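Local coordinates for protein oxalate biosynthetic component 1 (Burkholderia thailandensis, PDB 5IKY) that probably makes oxalate under quorum-sensing control, as a bifunctional enzyme that joins a serine hydrolase activity with an additional lyase activity, at residues V2-G13 with L504-V516. Numbering follows the deposited sequence.
Sequences VKTFYITAAPVG and LRRELERRGIGIV
Phe5 and Ile7 of the first strand, 4-9, meet Leu508 and Leu504 of helix 497-510 where the parallel sheet of the TIM-barrel-like domain gains the short strand 514-515. With CG beside its own backbone N (chi1 -72°), Phe5 carries its broad ring against the helix: Phe5 CD2 lies 3.8 Å from Leu508 CD2, whose side chain crosses it at about a right angle, and 3.7 Å from Ile513 CG2. Lys3 CE rests over one ring face, offset toward the rim, while Lys3 NZ goes on to Leu469 O. Ile7 CD1 lies 3.8 Å from Leu504 CD2, the two side chains reaching toward each other tip to tip; such branched aliphatic chains, with no polar atom to satisfy, suit this buried seam, which Ile472 of strand 471-474 continues from Phe5 and Leu504. Between helix and strand, Gly512 closes a Schellman motif with the positive phi (76°) that glycine adopts easily. Gly514 N then donates to Lys3 O, and Gly514 O accepts from Phe5 N, each at 3.1 Å, and Val516 N gives Phe5 O a third parallel-strand bond at 2.9 Å. On the sheet face of Thr4, Val516 crosses the threonine at about a right angle, its CG2 methyl 3.5 Å from Thr4 OG1.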
# COMPACT_ATOMS: atom_id res chain seq x y z
N VAL A 2 11.33 -2.14 20.12
CA VAL A 2 12.57 -1.37 20.17
C VAL A 2 13.51 -1.76 19.02
O VAL A 2 14.07 -0.89 18.35
CB VAL A 2 13.29 -1.56 21.53
CG1 VAL A 2 13.24 -3.02 21.98
CG2 VAL A 2 14.72 -1.04 21.47
N LYS A 3 13.66 -3.06 18.79
CA LYS A 3 14.49 -3.55 17.69
C LYS A 3 13.68 -3.66 16.40
O LYS A 3 12.60 -4.24 16.38
CB LYS A 3 15.09 -4.91 18.05
CG LYS A 3 15.85 -5.58 16.90
CD LYS A 3 16.98 -4.70 16.39
CE LYS A 3 17.72 -5.37 15.24
NZ LYS A 3 18.74 -4.47 14.63
N THR A 4 14.21 -3.09 15.33
CA THR A 4 13.54 -3.13 14.03
C THR A 4 14.49 -3.53 12.91
O THR A 4 15.67 -3.18 12.92
CB THR A 4 12.90 -1.77 13.66
OG1 THR A 4 13.93 -0.79 13.51
CG2 THR A 4 11.91 -1.32 14.72
N PHE A 5 13.96 -4.26 11.94
CA PHE A 5 14.67 -4.55 10.70
C PHE A 5 13.96 -3.86 9.54
O PHE A 5 12.76 -3.61 9.62
CB PHE A 5 14.74 -6.05 10.42
CG PHE A 5 15.66 -6.80 11.33
CD1 PHE A 5 17.04 -6.69 11.19
CD2 PHE A 5 15.16 -7.66 12.30
CE1 PHE A 5 17.89 -7.40 12.02
CE2 PHE A 5 16.01 -8.37 13.13
CZ PHE A 5 17.38 -8.24 12.99
N TYR A 6 14.69 -3.55 8.47
CA TYR A 6 14.03 -3.19 7.23
C TYR A 6 14.16 -4.35 6.25
O TYR A 6 15.22 -4.97 6.15
CB TYR A 6 14.58 -1.89 6.64
CG TYR A 6 16.01 -1.92 6.14
CD1 TYR A 6 16.30 -2.32 4.84
CD2 TYR A 6 17.05 -1.51 6.95
CE1 TYR A 6 17.60 -2.34 4.37
CE2 TYR A 6 18.36 -1.52 6.49
CZ TYR A 6 18.63 -1.93 5.21
OH TYR A 6 19.93 -1.94 4.76
N ILE A 7 13.07 -4.67 5.56
CA ILE A 7 13.04 -5.83 4.69
C ILE A 7 13.26 -5.47 3.23
O ILE A 7 12.56 -4.62 2.67
CB ILE A 7 11.70 -6.59 4.81
CG1 ILE A 7 11.50 -7.11 6.24
CG2 ILE A 7 11.64 -7.75 3.82
CD1 ILE A 7 10.19 -7.83 6.44
N THR A 8 14.23 -6.13 2.61
CA THR A 8 14.46 -6.01 1.18
C THR A 8 13.84 -7.19 0.46
O THR A 8 14.02 -8.34 0.87
CB THR A 8 15.97 -5.94 0.85
OG1 THR A 8 16.56 -4.80 1.50
CG2 THR A 8 16.17 -5.82 -0.66
N ALA A 9 13.08 -6.91 -0.59
CA ALA A 9 12.46 -7.97 -1.39
C ALA A 9 13.14 -8.07 -2.75
O ALA A 9 13.30 -7.07 -3.45
CB ALA A 9 10.98 -7.70 -1.56
N ALA A 10 13.55 -9.28 -3.11
CA ALA A 10 14.23 -9.53 -4.38
C ALA A 10 13.45 -10.54 -5.22
O ALA A 10 13.73 -11.74 -5.18
CB ALA A 10 15.65 -10.03 -4.13
N PRO A 11 12.46 -10.06 -5.98
CA PRO A 11 11.48 -10.91 -6.66
C PRO A 11 11.94 -11.61 -7.95
O PRO A 11 11.24 -12.51 -8.40
CB PRO A 11 10.34 -9.94 -6.98
CG PRO A 11 11.01 -8.62 -7.11
CD PRO A 11 12.14 -8.63 -6.12
N VAL A 12 13.07 -11.21 -8.53
CA VAL A 12 13.43 -11.74 -9.85
C VAL A 12 14.74 -12.52 -9.85
O VAL A 12 14.75 -13.73 -10.05
CB VAL A 12 13.53 -10.61 -10.90
CG1 VAL A 12 13.75 -11.20 -12.28
CG2 VAL A 12 12.27 -9.75 -10.87
N GLY A 13 15.85 -11.81 -9.65
CA GLY A 13 17.15 -12.46 -9.58
C GLY A 13 17.73 -12.84 -10.93
O GLY A 13 17.24 -12.41 -11.98
N LEU A 504 8.42 -13.78 6.84
CA LEU A 504 9.47 -13.08 7.58
C LEU A 504 8.88 -12.08 8.57
O LEU A 504 9.36 -11.96 9.70
CB LEU A 504 10.41 -12.36 6.61
CG LEU A 504 11.53 -11.53 7.23
CD1 LEU A 504 12.38 -12.38 8.16
CD2 LEU A 504 12.40 -10.88 6.16
N ARG A 505 7.84 -11.36 8.14
CA ARG A 505 7.19 -10.37 8.99
C ARG A 505 6.55 -11.00 10.22
O ARG A 505 6.73 -10.51 11.33
CB ARG A 505 6.14 -9.59 8.20
CG ARG A 505 5.29 -8.67 9.07
CD ARG A 505 4.39 -7.77 8.25
NE ARG A 505 3.55 -8.52 7.32
CZ ARG A 505 2.39 -9.08 7.64
NH1 ARG A 505 1.93 -8.99 8.88
NH2 ARG A 505 1.69 -9.74 6.73
N ARG A 506 5.81 -12.09 10.02
CA ARG A 506 5.15 -12.77 11.13
C ARG A 506 6.18 -13.38 12.07
O ARG A 506 5.95 -13.47 13.28
CB ARG A 506 4.19 -13.85 10.62
CG ARG A 506 3.06 -13.31 9.75
CD ARG A 506 2.07 -14.40 9.36
NE ARG A 506 0.89 -14.42 10.23
CZ ARG A 506 0.60 -15.41 11.06
NH1 ARG A 506 1.38 -16.48 11.14
NH2 ARG A 506 -0.49 -15.34 11.82
N GLU A 507 7.31 -13.79 11.51
CA GLU A 507 8.39 -14.35 12.30
C GLU A 507 8.98 -13.29 13.24
O GLU A 507 9.29 -13.58 14.39
CB GLU A 507 9.48 -14.91 11.38
CG GLU A 507 10.57 -15.66 12.11
CD GLU A 507 10.06 -16.93 12.76
OE1 GLU A 507 9.16 -17.57 12.17
OE2 GLU A 507 10.54 -17.28 13.85
N LEU A 508 9.12 -12.07 12.73
CA LEU A 508 9.64 -10.97 13.53
C LEU A 508 8.61 -10.52 14.57
O LEU A 508 8.97 -10.15 15.69
CB LEU A 508 10.03 -9.80 12.63
CG LEU A 508 11.22 -10.04 11.69
CD1 LEU A 508 11.42 -8.86 10.75
CD2 LEU A 508 12.49 -10.32 12.49
N GLU A 509 7.33 -10.54 14.19
CA GLU A 509 6.25 -10.19 15.10
C GLU A 509 6.23 -11.13 16.30
O GLU A 509 6.00 -10.71 17.43
CB GLU A 509 4.90 -10.24 14.38
CG GLU A 509 4.68 -9.13 13.36
CD GLU A 509 3.37 -9.30 12.60
OE1 GLU A 509 2.64 -10.26 12.88
OE2 GLU A 509 3.09 -8.46 11.72
N ARG A 510 6.47 -12.41 16.03
CA ARG A 510 6.55 -13.43 17.07
C ARG A 510 7.56 -13.08 18.16
O ARG A 510 7.37 -13.39 19.33
CB ARG A 510 6.92 -14.79 16.46
CG ARG A 510 5.82 -15.83 16.51
CD ARG A 510 6.38 -17.21 16.20
NE ARG A 510 7.46 -17.58 17.12
CZ ARG A 510 8.65 -18.01 16.74
NH1 ARG A 510 8.94 -18.14 15.46
NH2 ARG A 510 9.57 -18.32 17.65
N ARG A 511 8.64 -12.42 17.75
CA ARG A 511 9.74 -12.11 18.65
C ARG A 511 9.68 -10.68 19.19
O ARG A 511 10.59 -10.24 19.90
CB ARG A 511 11.08 -12.33 17.94
CG ARG A 511 11.20 -13.70 17.30
CD ARG A 511 12.25 -13.69 16.21
NE ARG A 511 12.36 -14.99 15.54
CZ ARG A 511 13.26 -15.91 15.85
NH1 ARG A 511 14.15 -15.68 16.81
NH2 ARG A 511 13.28 -17.06 15.19
N GLY A 512 8.62 -9.96 18.85
CA GLY A 512 8.47 -8.59 19.29
C GLY A 512 9.35 -7.62 18.51
O GLY A 512 9.59 -6.50 18.95
N ILE A 513 9.82 -8.07 17.35
CA ILE A 513 10.65 -7.23 16.49
C ILE A 513 9.82 -6.61 15.38
O ILE A 513 9.15 -7.31 14.62
CB ILE A 513 11.80 -8.04 15.87
CG1 ILE A 513 12.63 -8.69 16.98
CG2 ILE A 513 12.67 -7.15 14.99
CD1 ILE A 513 13.72 -9.60 16.45
N GLY A 514 9.86 -5.28 15.28
CA GLY A 514 9.10 -4.57 14.27
C GLY A 514 9.83 -4.42 12.96
O GLY A 514 11.00 -4.80 12.84
N ILE A 515 9.15 -3.89 11.95
CA ILE A 515 9.78 -3.64 10.66
C ILE A 515 9.65 -2.17 10.27
O ILE A 515 8.76 -1.46 10.73
CB ILE A 515 9.17 -4.51 9.54
CG1 ILE A 515 7.69 -4.18 9.34
CG2 ILE A 515 9.34 -5.98 9.87
CD1 ILE A 515 7.04 -4.98 8.23
N VAL A 516 10.56 -1.72 9.41
CA VAL A 516 10.58 -0.33 8.96
C VAL A 516 9.97 -0.19 7.57
O VAL A 516 10.39 -0.86 6.63
CB VAL A 516 12.02 0.23 8.95
CG1 VAL A 516 12.01 1.69 8.53
CG2 VAL A 516 12.67 0.06 10.31